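Local coordinates for protein putative histidinol-phosphate aminotransferase (Erwinia carotovora atroseptica, PDB 3LY1) that probably acts as a pyridoxal-phosphate-dependent aminotransferase, related by family to the enzymes that transaminate histidinol phosphate, at residues W340-D343 against T344-F348; V271-Q274 against I275-A279; A49-E52 against I53-L56; D104-H107 against F108-A112; V119-L122 against D123-F127. All coordinates share one frame; numbering follows the deposited sequence. Where two conformers were deposited one is given.

Overall arrangement
The five contacts are local, each between side chains a few residues apart, and they sample different parts of a pyridoxal-phosphate aminotransferase fold. Interactions 1 and 2 lie on two helices packed side by side, their centres 12 Å apart; Met345 SE meets Leu276 CD1 at 3.6 Å and the CB atoms of Ala342 and Ala279 lie 3.7 Å apart. Interactions 4 and 5 follow each other around strand 115-119, centres 21 Å apart, at one edge of the seven-stranded mixed sheet. Interaction 3 stands apart, 47 Å from interaction 1 between centres. The cofactor comes closest to interaction 4, about 5 Å from the Asp104 side chain, whereas interaction 1 lies away from it.

Interaction 1: residues W340-D343 against T344-F348; sequences WVAD and TMREF
Thr344 grips the carbonyl of Trp340 twice, and a charged pair, Asp343 with Arg346, lies next to it. The Thr344 hydroxyl donates from OG1 to Trp340 O at 2.8 Å, while Thr344 N donates to the same oxygen at 2.9 Å; the two donors arrive from opposite faces of the carbonyl plane. With chi1 at -60°, OG1 sits beside its own backbone N and is directed back toward the preceding turn. There it also rests over one face of the Trp340 indole, near the rim, 3.3 Å from CZ3. Asp343 OD1 takes the NH1 group of Arg346 at 2.9 Å, but the fit is oblique: the carboxylate and guanidinium planes are turned 51° apart, and NH1 approaches from above the carboxylate plane. Each charge has another partner, Gln339 for Asp343 OD2 and Asp282 for Arg346 NH2, the latter salt bridge tying this helix to helix 259-283. A water donates to Asp343 O and to Glu347 OE2, which also forms a salt bridge with Lys350. A threonine hydroxyl bonding back to the i-4 carbonyl and an i to i+3 acid-base pair are familiar alpha-helical arrangements, here on helix 335-350, which packs on helices 259-283 and 303-312.

Interaction 2: residues V271-Q274 against I275-A279; sequences VSRQ and ILLKA
In the long alpha-helix 259-283, Arg273 and Leu277 occupy successive turns and run side by side in the same direction, an i to i+4 pairing on one flank of the helix. The aliphatic part of the arginine does the touching: its CG lies 4.0 Å from Leu277 CD1. With CG anti to the backbone N (chi1 -172°), the chain first extends and then bends at its third torsion, which carries the guanidinium away from the leucine. That polar end belongs to other partners, a salt bridge with Asp270 and hydrogen bonds to Ser290 and the carbonyl of Gly292, so what the arginine offers the leucine is its aliphatic stem. Leu277 is also held by its backbone, N donating to Arg273 O at 2.9 Å. On another flank, Val271 and Ile275 meet loosely, CG1 to CD1 at 4.4 Å, and the bond from Ile275 N to Val271 O is weak at 3.3 Å. Ile275 and Leu276 side chains press on helix 335-350, through Gln339 and Met345 respectively, while Leu276 and Leu277 both reach Val295 of strand 294-298. Ser272 OG bonds to Gly333 O, and the branch point of Leu277, CG, sits just 3.3 Å from Arg273 O.

Interaction 3: residues A49-E52 against I53-L56; sequences AKNE and ILML
Ile53 turns its longer branch back toward Ala49: at chi1 -75° CG1 stands beside the isoleucine's own backbone N, and chi2 at 165° extends CD1 onward. CG1 and CD1 of Ile53 both rest against Ala49 O, at 3.2 and 3.4 Å, and the tip of the branch reaches Ala49 CB at 4.2 Å. The same oxygen accepts the hydrogen bond from Ile53 N at 2.9 Å. Ala49 is the N-cap of helix 50-63, and these contacts make up the first turn of that helix. On its buried side, Ile53 packs on Val249 of helix 246-255 and on Leu73 of strand 71-74, while Ala49 meets Phe246. On the solvent side, Asn51 and Met55, a selenomethionine, form a second i to i+4 pair. Chi1 of Asn51, -169°, swings its amide toward the next turn, where OD1 lies 3.8 Å from Met55 CE in one of two conformers of Met55, a tentative contact. Lys50 hydrogen-bonds through NZ to a citric acid molecule, probably from the crystallisation liquor, and makes a cation-pi contact with Phe23 of the second subunit. Tyr48, just before Ala49, is a pyridoxal-phosphate-binding residue, though not to a cofactor assigned to this chain in the model.

Interaction 4: residues D104-H107 against F108-A112; sequences DGEH and FAKIA. With EDO (1,2-ethanediol), chain G; EDO (1,2-ethanediol), chain J.
Residues from Asp104 to Ile111 follow regular alpha-helical geometry, each amide of 108-111 bonding to the carbonyl four residues before; the straightest is Phe108 N to Asp104 O, 3.1 Å and 171°. On this scaffold His107 is flanked by two side chains. Its imidazole edge points at one face of Phe108, an edge-to-face pair with centroids 4.8 Å apart and planes at 81°. Ile111 meets the histidine the other way, laying CD1 over a ring face, 3.8 Å from the centroid, in a CH-pi contact. Its first torsion, -72°, helps by setting CG1 beside the backbone N. Glu106 and Lys110 run alongside, but Glu106 OE2 and Lys110 NZ, 4.5 Å apart, fall short of a salt bridge. Glu106 OE2 instead pairs with Lys118, and Lys110 NZ donates to O2 of a 1,2-ethanediol, probably from the crystallisation liquor, at 2.8 Å. The Asp104 side chain lies about 5 Å from the cofactor, beside the binding residues Tyr102 and Ser78. This helix is the crossover of the beta-alpha-beta unit between strands 94-98 and 115-119. Ala109 packs against both strands, Phe108 rests on Arg82 and Ile85 of helix 76-88, and Val239 of the second subunit packs on Phe108 and its Arg237 on Ile111.

Interaction 5: residues V119-L122 against D123-F127; sequences VKML and DNWAF
Met121 and Leu122 face Trp125 and Ala126 across a type I beta turn, Leu122 to Trp125, in the loop between strand 115-119 and helix 129-137. The hydrogen bonds are those of a 3:5 hairpin with a G1 beta bulge, although the flanks are not regular strands. Trp125 N donates to Leu122 O at 2.8 Å, with the donor above the carbonyl plane, and Leu122 N donates to Ala126 O at 3.0 Å, nearly straight. Trp125 takes the left-handed helical conformation (phi 71°) characteristic of the first bulge position in this motif, often a glycine.

Apolar contacts centre on Met121, a selenomethionine. Its CG meets the edge of the Trp125 indole, lying in the ring plane 3.6 Å from CE3. Its chain, bent at chi2 (-48°) and again further out, then brings CE to the edge of Phe127, 3.5 Å from CD1. The same methyl rests 3.2 Å from Trp125 O, so the selenomethionine spans both aromatic residues. Those rings are anchored further out: Trp125 stands edge-to-face with Trp327, while Phe127 and Met121 both touch Pro98 of strand 94-98.

Contacts between side chain and polar backbone or amide groups finish the loop. Asn124 turns its OD1 back toward Leu122 CB at 3.5 Å, and Leu122 CD1 lies 3.6 Å from Phe127 O.

Interaction 1: residues W340-D343 against T344-F348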
# COMPACT_ATOMS: atom_id res chain seq x y z
N TRP A 340 -31.22 -17.17 -5.85
CA TRP A 340 -31.99 -16.71 -4.72
C TRP A 340 -32.35 -15.22 -4.89
O TRP A 340 -33.51 -14.78 -4.61
CB TRP A 340 -31.20 -16.94 -3.44
CG TRP A 340 -32.02 -16.86 -2.25
CD1 TRP A 340 -32.69 -17.90 -1.64
CD2 TRP A 340 -32.30 -15.70 -1.50
NE1 TRP A 340 -33.36 -17.43 -0.54
CE2 TRP A 340 -33.14 -16.08 -0.44
CE3 TRP A 340 -31.93 -14.36 -1.62
CZ2 TRP A 340 -33.62 -15.16 0.50
CZ3 TRP A 340 -32.41 -13.44 -0.68
CH2 TRP A 340 -33.25 -13.85 0.37
N VAL A 341 -31.38 -14.44 -5.37
CA VAL A 341 -31.62 -13.02 -5.58
C VAL A 341 -32.68 -12.81 -6.67
O VAL A 341 -33.62 -12.00 -6.48
CB VAL A 341 -30.34 -12.19 -5.90
CG1 VAL A 341 -30.70 -10.75 -6.30
CG2 VAL A 341 -29.43 -12.16 -4.66
N ALA A 342 -32.50 -13.49 -7.80
CA ALA A 342 -33.43 -13.46 -8.92
C ALA A 342 -34.85 -13.81 -8.48
O ALA A 342 -35.80 -13.12 -8.81
CB ALA A 342 -32.99 -14.42 -10.04
N ASP A 343 -35.01 -14.88 -7.70
CA ASP A 343 -36.33 -15.18 -7.23
C ASP A 343 -36.87 -14.15 -6.23
O ASP A 343 -38.07 -13.91 -6.22
CB ASP A 343 -36.38 -16.58 -6.69
CG ASP A 343 -36.21 -17.61 -7.78
OD1 ASP A 343 -36.67 -17.34 -8.92
OD2 ASP A 343 -35.60 -18.65 -7.50
N THR A 344 -36.01 -13.53 -5.41
CA THR A 344 -36.43 -12.44 -4.52
C THR A 344 -36.95 -11.24 -5.36
O THR A 344 -37.96 -10.60 -5.04
CB THR A 344 -35.28 -12.02 -3.56
OG1 THR A 344 -34.91 -13.14 -2.75
CG2 THR A 344 -35.71 -10.89 -2.64
N MSE A 345 -36.24 -10.93 -6.44
CA MSE A 345 -36.68 -9.91 -7.37
C MSE A 345 -38.10 -10.22 -7.94
O MSE A 345 -38.98 -9.35 -7.92
CB MSE A 345 -35.66 -9.79 -8.50
CG MSE A 345 -34.32 -9.28 -8.04
SE MSE A 345 -32.98 -9.41 -9.45
CE MSE A 345 -33.77 -8.24 -10.79
N ARG A 346 -38.34 -11.48 -8.36
CA ARG A 346 -39.66 -11.87 -8.84
C ARG A 346 -40.72 -11.66 -7.78
O ARG A 346 -41.83 -11.21 -8.09
CB ARG A 346 -39.68 -13.31 -9.35
CG ARG A 346 -38.90 -13.48 -10.63
CD ARG A 346 -38.76 -14.99 -11.00
NE ARG A 346 -38.03 -15.14 -12.26
CZ ARG A 346 -36.75 -15.49 -12.37
NH1 ARG A 346 -36.02 -15.80 -11.30
NH2 ARG A 346 -36.20 -15.56 -13.58
N GLU A 347 -40.37 -11.95 -6.53
CA GLU A 347 -41.30 -11.78 -5.42
C GLU A 347 -41.55 -10.30 -5.12
O GLU A 347 -42.68 -9.91 -4.77
CB GLU A 347 -40.80 -12.48 -4.16
CG GLU A 347 -40.85 -13.99 -4.23
CD GLU A 347 -42.27 -14.53 -4.35
OE1 GLU A 347 -43.06 -14.36 -3.38
OE2 GLU A 347 -42.59 -15.08 -5.42
N PHE A 348 -40.48 -9.49 -5.21
CA PHE A 348 -40.59 -8.04 -5.06
C PHE A 348 -41.59 -7.49 -6.08
O PHE A 348 -42.40 -6.60 -5.75
CB PHE A 348 -39.25 -7.33 -5.27
CG PHE A 348 -38.39 -7.17 -4.04
CD1 PHE A 348 -38.36 -8.12 -3.04
CD2 PHE A 348 -37.58 -6.05 -3.91
CE1 PHE A 348 -37.52 -7.97 -1.93
CE2 PHE A 348 -36.74 -5.89 -2.80
CZ PHE A 348 -36.71 -6.85 -1.81
O HOH W 1 -39.99 -16.01 -6.88

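Interaction 2: residues V271-Q274 against I275-A279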
# COMPACT_ATOMS: atom_id res chain seq x y z
N VAL A 271 -22.20 -18.01 -15.75
CA VAL A 271 -23.41 -18.67 -15.31
C VAL A 271 -24.26 -17.71 -14.45
O VAL A 271 -25.46 -17.63 -14.64
CB VAL A 271 -23.11 -19.96 -14.53
CG1 VAL A 271 -24.42 -20.57 -13.95
CG2 VAL A 271 -22.33 -20.98 -15.43
N SER A 272 -23.62 -17.03 -13.49
CA SER A 272 -24.33 -16.11 -12.61
C SER A 272 -24.99 -14.99 -13.40
O SER A 272 -26.12 -14.60 -13.10
CB SER A 272 -23.40 -15.53 -11.55
OG SER A 272 -23.06 -16.56 -10.62
N ARG A 273 -24.28 -14.46 -14.41
CA ARG A 273 -24.79 -13.39 -15.25
C ARG A 273 -26.12 -13.80 -15.91
O ARG A 273 -27.09 -13.05 -15.83
CB ARG A 273 -23.80 -13.01 -16.36
CG ARG A 273 -24.23 -11.77 -17.14
CD ARG A 273 -23.33 -11.48 -18.34
NE ARG A 273 -21.96 -11.04 -17.99
CZ ARG A 273 -20.86 -11.78 -18.15
NH1 ARG A 273 -20.92 -13.02 -18.60
NH2 ARG A 273 -19.69 -11.28 -17.82
N GLN A 274 -26.14 -14.96 -16.55
CA GLN A 274 -27.35 -15.40 -17.24
C GLN A 274 -28.55 -15.57 -16.28
O GLN A 274 -29.69 -15.31 -16.67
CB GLN A 274 -27.07 -16.66 -18.06
CG GLN A 274 -26.01 -16.43 -19.16
CD GLN A 274 -26.41 -15.32 -20.14
OE1 GLN A 274 -27.45 -15.40 -20.79
NE2 GLN A 274 -25.59 -14.28 -20.23
N ILE A 275 -28.30 -15.98 -15.04
CA ILE A 275 -29.39 -16.08 -14.07
C ILE A 275 -30.01 -14.72 -13.78
O ILE A 275 -31.23 -14.58 -13.74
CB ILE A 275 -28.91 -16.70 -12.75
CG1 ILE A 275 -28.55 -18.16 -13.01
CG2 ILE A 275 -30.00 -16.62 -11.64
CD1 ILE A 275 -27.82 -18.83 -11.84
N LEU A 276 -29.18 -13.71 -13.57
CA LEU A 276 -29.68 -12.36 -13.36
C LEU A 276 -30.40 -11.80 -14.59
O LEU A 276 -31.49 -11.19 -14.45
CB LEU A 276 -28.57 -11.44 -12.87
CG LEU A 276 -28.99 -9.99 -12.62
CD1 LEU A 276 -30.11 -9.85 -11.58
CD2 LEU A 276 -27.74 -9.25 -12.18
N LEU A 277 -29.81 -11.99 -15.78
CA LEU A 277 -30.36 -11.47 -17.04
C LEU A 277 -31.74 -12.10 -17.34
O LEU A 277 -32.65 -11.39 -17.77
CB LEU A 277 -29.40 -11.67 -18.23
CG LEU A 277 -28.02 -10.95 -18.17
CD1 LEU A 277 -27.30 -10.94 -19.54
CD2 LEU A 277 -28.15 -9.51 -17.62
N LYS A 278 -31.88 -13.40 -17.06
CA LYS A 278 -33.17 -14.10 -17.20
C LYS A 278 -34.24 -13.40 -16.36
O LYS A 278 -35.33 -13.15 -16.84
CB LYS A 278 -33.04 -15.58 -16.79
CG LYS A 278 -34.24 -16.47 -17.18
CD LYS A 278 -34.08 -17.92 -16.70
CE LYS A 278 -35.42 -18.67 -16.57
NZ LYS A 278 -36.19 -18.67 -17.84
N ALA A 279 -33.92 -13.10 -15.09
CA ALA A 279 -34.86 -12.36 -14.21
C ALA A 279 -35.22 -10.96 -14.74
O ALA A 279 -36.39 -10.57 -14.71
CB ALA A 279 -34.34 -12.29 -12.75

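Interaction 3: residues A49-E52 against I53-L56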
# COMPACT_ATOMS: atom_id res chain seq x y z
N ALA A 49 9.24 -9.07 1.84
CA ALA A 49 9.20 -9.98 0.71
C ALA A 49 10.03 -9.46 -0.47
O ALA A 49 9.56 -9.50 -1.62
CB ALA A 49 7.74 -10.22 0.25
N LYS A 50 11.27 -9.06 -0.20
CA LYS A 50 12.11 -8.40 -1.21
C LYS A 50 12.39 -9.20 -2.49
O LYS A 50 12.04 -8.75 -3.59
CB LYS A 50 13.43 -7.94 -0.58
CG LYS A 50 13.20 -6.71 0.31
CD LYS A 50 14.44 -6.37 1.14
CE LYS A 50 14.29 -5.10 2.01
NZ LYS A 50 14.46 -3.88 1.22
N ASN A 51 12.97 -10.39 -2.36
CA ASN A 51 13.23 -11.18 -3.55
C ASN A 51 11.97 -11.69 -4.27
O ASN A 51 11.94 -11.79 -5.51
CB ASN A 51 14.12 -12.38 -3.23
CG ASN A 51 14.60 -13.05 -4.48
OD1 ASN A 51 15.38 -12.47 -5.25
ND2 ASN A 51 14.11 -14.24 -4.74
N GLU A 52 10.94 -11.98 -3.50
CA GLU A 52 9.67 -12.48 -4.03
C GLU A 52 8.99 -11.41 -4.88
O GLU A 52 8.38 -11.73 -5.89
CB GLU A 52 8.76 -12.93 -2.87
CG GLU A 52 9.26 -14.20 -2.09
CD GLU A 52 10.38 -13.94 -1.05
OE1 GLU A 52 10.69 -12.79 -0.72
OE2 GLU A 52 10.96 -14.94 -0.55
N ILE A 53 9.10 -10.16 -4.44
CA ILE A 53 8.59 -9.00 -5.20
C ILE A 53 9.33 -8.84 -6.53
O ILE A 53 8.72 -8.55 -7.55
CB ILE A 53 8.65 -7.75 -4.36
CG1 ILE A 53 7.50 -7.80 -3.33
CG2 ILE A 53 8.61 -6.43 -5.24
CD1 ILE A 53 7.64 -6.78 -2.16
N LEU A 54 10.64 -9.04 -6.51
CA LEU A 54 11.42 -9.06 -7.76
C LEU A 54 10.91 -10.17 -8.69
O LEU A 54 10.68 -9.93 -9.87
CB LEU A 54 12.94 -9.17 -7.48
CG LEU A 54 13.63 -7.97 -6.82
CD1 LEU A 54 15.11 -8.27 -6.54
CD2 LEU A 54 13.55 -6.73 -7.67
N MSE A 55 10.69 -11.37 -8.16
CA MSE A 55 10.20 -12.46 -8.97
C MSE A 55 8.81 -12.20 -9.58
O MSE A 55 8.55 -12.54 -10.76
CB MSE A 55 10.16 -13.76 -8.15
CG MSE A 55 11.50 -14.18 -7.57
SE MSE A 55 12.87 -14.64 -8.88
CE MSE A 55 14.05 -13.08 -8.74
N LEU A 56 7.89 -11.66 -8.80
CA LEU A 56 6.54 -11.31 -9.29
C LEU A 56 6.62 -10.25 -10.39
O LEU A 56 5.94 -10.36 -11.40
CB LEU A 56 5.64 -10.81 -8.14
CG LEU A 56 4.18 -10.46 -8.47
CD1 LEU A 56 3.48 -11.64 -9.17
CD2 LEU A 56 3.45 -10.03 -7.21

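Interaction 4: residues D104-H107 against F108-A112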
# COMPACT_ATOMS: atom_id res chain seq x y z
N ASP A 104 -12.29 7.29 -8.91
CA ASP A 104 -10.94 7.56 -8.36
C ASP A 104 -10.12 8.49 -9.20
O ASP A 104 -9.32 9.21 -8.66
CB ASP A 104 -10.14 6.27 -8.16
CG ASP A 104 -10.54 5.52 -6.89
OD1 ASP A 104 -11.59 5.84 -6.29
OD2 ASP A 104 -9.78 4.61 -6.50
N GLY A 105 -10.26 8.46 -10.52
CA GLY A 105 -9.52 9.38 -11.36
C GLY A 105 -9.87 10.83 -11.03
O GLY A 105 -8.98 11.64 -10.76
N GLU A 106 -11.16 11.15 -11.05
CA GLU A 106 -11.64 12.48 -10.69
C GLU A 106 -11.16 12.92 -9.27
O GLU A 106 -10.76 14.09 -9.06
CB GLU A 106 -13.17 12.52 -10.81
CG GLU A 106 -13.82 13.64 -10.11
CD GLU A 106 -15.32 13.75 -10.40
OE1 GLU A 106 -15.97 12.73 -10.69
OE2 GLU A 106 -15.84 14.86 -10.31
N HIS A 107 -11.27 12.00 -8.33
CA HIS A 107 -10.90 12.20 -6.93
C HIS A 107 -9.46 12.69 -6.80
O HIS A 107 -9.20 13.72 -6.15
CB HIS A 107 -11.11 10.90 -6.14
CG HIS A 107 -10.59 10.93 -4.74
ND1 HIS A 107 -11.32 11.44 -3.68
CD2 HIS A 107 -9.43 10.46 -4.20
CE1 HIS A 107 -10.60 11.34 -2.57
NE2 HIS A 107 -9.46 10.74 -2.86
N PHE A 108 -8.51 11.95 -7.40
CA PHE A 108 -7.10 12.32 -7.33
C PHE A 108 -6.82 13.53 -8.22
O PHE A 108 -5.93 14.35 -7.91
CB PHE A 108 -6.19 11.11 -7.66
CG PHE A 108 -6.32 9.98 -6.67
CD1 PHE A 108 -5.97 10.15 -5.34
CD2 PHE A 108 -6.80 8.75 -7.06
CE1 PHE A 108 -6.14 9.12 -4.43
CE2 PHE A 108 -6.93 7.73 -6.15
CZ PHE A 108 -6.60 7.93 -4.84
N ALA A 109 -7.60 13.69 -9.29
CA ALA A 109 -7.42 14.87 -10.14
C ALA A 109 -7.78 16.17 -9.41
O ALA A 109 -7.07 17.21 -9.52
CB ALA A 109 -8.21 14.72 -11.49
N LYS A 110 -8.86 16.11 -8.66
CA LYS A 110 -9.28 17.23 -7.81
C LYS A 110 -8.26 17.57 -6.70
O LYS A 110 -8.00 18.73 -6.46
CB LYS A 110 -10.63 16.94 -7.21
CG LYS A 110 -11.76 17.04 -8.22
CD LYS A 110 -13.12 17.34 -7.52
CE LYS A 110 -13.84 16.09 -7.13
NZ LYS A 110 -15.00 16.36 -6.16
N ILE A 111 -7.71 16.56 -6.04
CA ILE A 111 -6.62 16.75 -5.07
C ILE A 111 -5.45 17.49 -5.71
O ILE A 111 -4.90 18.43 -5.13
CB ILE A 111 -6.22 15.38 -4.43
CG1 ILE A 111 -7.33 14.92 -3.46
CG2 ILE A 111 -4.88 15.46 -3.73
CD1 ILE A 111 -7.40 13.42 -3.25
N ALA A 112 -5.12 17.14 -6.96
CA ALA A 112 -4.07 17.80 -7.72
C ALA A 112 -4.44 19.21 -8.24
O ALA A 112 -3.59 19.95 -8.78
CB ALA A 112 -3.59 16.87 -8.88
C1 EDO G . -16.61 9.74 -12.48
O1 EDO G . -15.62 10.57 -11.85
C2 EDO G . -17.84 9.42 -11.61
O2 EDO G . -18.98 9.06 -12.45
C1 EDO J . -14.45 12.44 -3.48
O1 EDO J . -14.90 12.57 -2.12
C2 EDO J . -13.35 13.46 -3.79
O2 EDO J . -13.85 14.76 -4.13

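Interaction 5: residues V119-L122 against D123-F127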
# COMPACT_ATOMS: atom_id res chain seq x y z
N VAL A 119 -17.39 14.26 -20.14
CA VAL A 119 -18.09 14.19 -21.40
C VAL A 119 -19.33 13.31 -21.24
O VAL A 119 -19.25 12.14 -20.83
CB VAL A 119 -17.17 13.62 -22.52
CG1 VAL A 119 -17.94 13.47 -23.84
CG2 VAL A 119 -15.92 14.50 -22.66
N LYS A 120 -20.47 13.89 -21.56
CA LYS A 120 -21.77 13.22 -21.41
C LYS A 120 -21.74 11.87 -22.12
O LYS A 120 -21.12 11.73 -23.17
CB LYS A 120 -22.88 14.13 -21.94
CG LYS A 120 -24.30 13.65 -21.68
CD LYS A 120 -25.35 14.57 -22.33
CE LYS A 120 -26.78 14.13 -21.99
NZ LYS A 120 -27.65 15.32 -21.67
N MSE A 121 -22.36 10.86 -21.53
CA MSE A 121 -22.48 9.56 -22.19
C MSE A 121 -23.41 9.66 -23.42
O MSE A 121 -24.27 10.56 -23.49
CB MSE A 121 -23.07 8.51 -21.25
CG MSE A 121 -22.34 8.36 -19.90
SE MSE A 121 -20.41 8.20 -19.97
CE MSE A 121 -20.29 6.28 -20.08
N LEU A 122 -23.21 8.77 -24.38
CA LEU A 122 -24.12 8.67 -25.52
C LEU A 122 -25.44 8.13 -25.02
O LEU A 122 -25.52 7.62 -23.90
CB LEU A 122 -23.54 7.78 -26.65
CG LEU A 122 -22.31 8.40 -27.33
CD1 LEU A 122 -21.80 7.51 -28.42
CD2 LEU A 122 -22.57 9.82 -27.88
N ASP A 123 -26.47 8.23 -25.88
CA ASP A 123 -27.84 7.85 -25.53
C ASP A 123 -28.00 6.38 -25.23
O ASP A 123 -29.07 5.97 -24.78
CB ASP A 123 -28.89 8.30 -26.60
CG ASP A 123 -28.68 7.62 -27.98
OD1 ASP A 123 -28.07 6.52 -28.05
OD2 ASP A 123 -29.15 8.19 -29.01
N ASN A 124 -26.96 5.58 -25.48
CA ASN A 124 -26.99 4.17 -25.03
C ASN A 124 -26.06 3.85 -23.86
O ASN A 124 -25.78 2.67 -23.58
CB ASN A 124 -26.76 3.23 -26.24
CG ASN A 124 -25.38 3.39 -26.87
OD1 ASN A 124 -24.80 4.47 -26.85
ND2 ASN A 124 -24.85 2.31 -27.42
N TRP A 125 -25.62 4.91 -23.15
CA TRP A 125 -24.69 4.86 -21.98
C TRP A 125 -23.21 4.51 -22.32
O TRP A 125 -22.39 4.30 -21.43
CB TRP A 125 -25.19 4.02 -20.80
CG TRP A 125 -26.35 4.62 -19.91
CD1 TRP A 125 -27.60 4.09 -19.77
CD2 TRP A 125 -26.34 5.82 -19.07
NE1 TRP A 125 -28.36 4.86 -18.91
CE2 TRP A 125 -27.62 5.93 -18.48
CE3 TRP A 125 -25.40 6.82 -18.81
CZ2 TRP A 125 -27.98 6.99 -17.62
CZ3 TRP A 125 -25.76 7.88 -17.95
CH2 TRP A 125 -27.04 7.95 -17.38
N ALA A 126 -22.91 4.43 -23.61
CA ALA A 126 -21.57 4.16 -24.09
C ALA A 126 -20.75 5.44 -24.01
O ALA A 126 -21.30 6.55 -23.96
CB ALA A 126 -21.60 3.62 -25.54
N PHE A 127 -19.44 5.29 -24.03
CA PHE A 127 -18.52 6.39 -24.06
C PHE A 127 -18.76 7.18 -25.34
O PHE A 127 -18.97 6.58 -26.38
CB PHE A 127 -17.08 5.89 -24.09
CG PHE A 127 -16.57 5.33 -22.79
CD1 PHE A 127 -17.36 5.17 -21.68
CD2 PHE A 127 -15.25 4.91 -22.73
CE1 PHE A 127 -16.81 4.64 -20.51
CE2 PHE A 127 -14.72 4.37 -21.57
CZ PHE A 127 -15.49 4.23 -20.48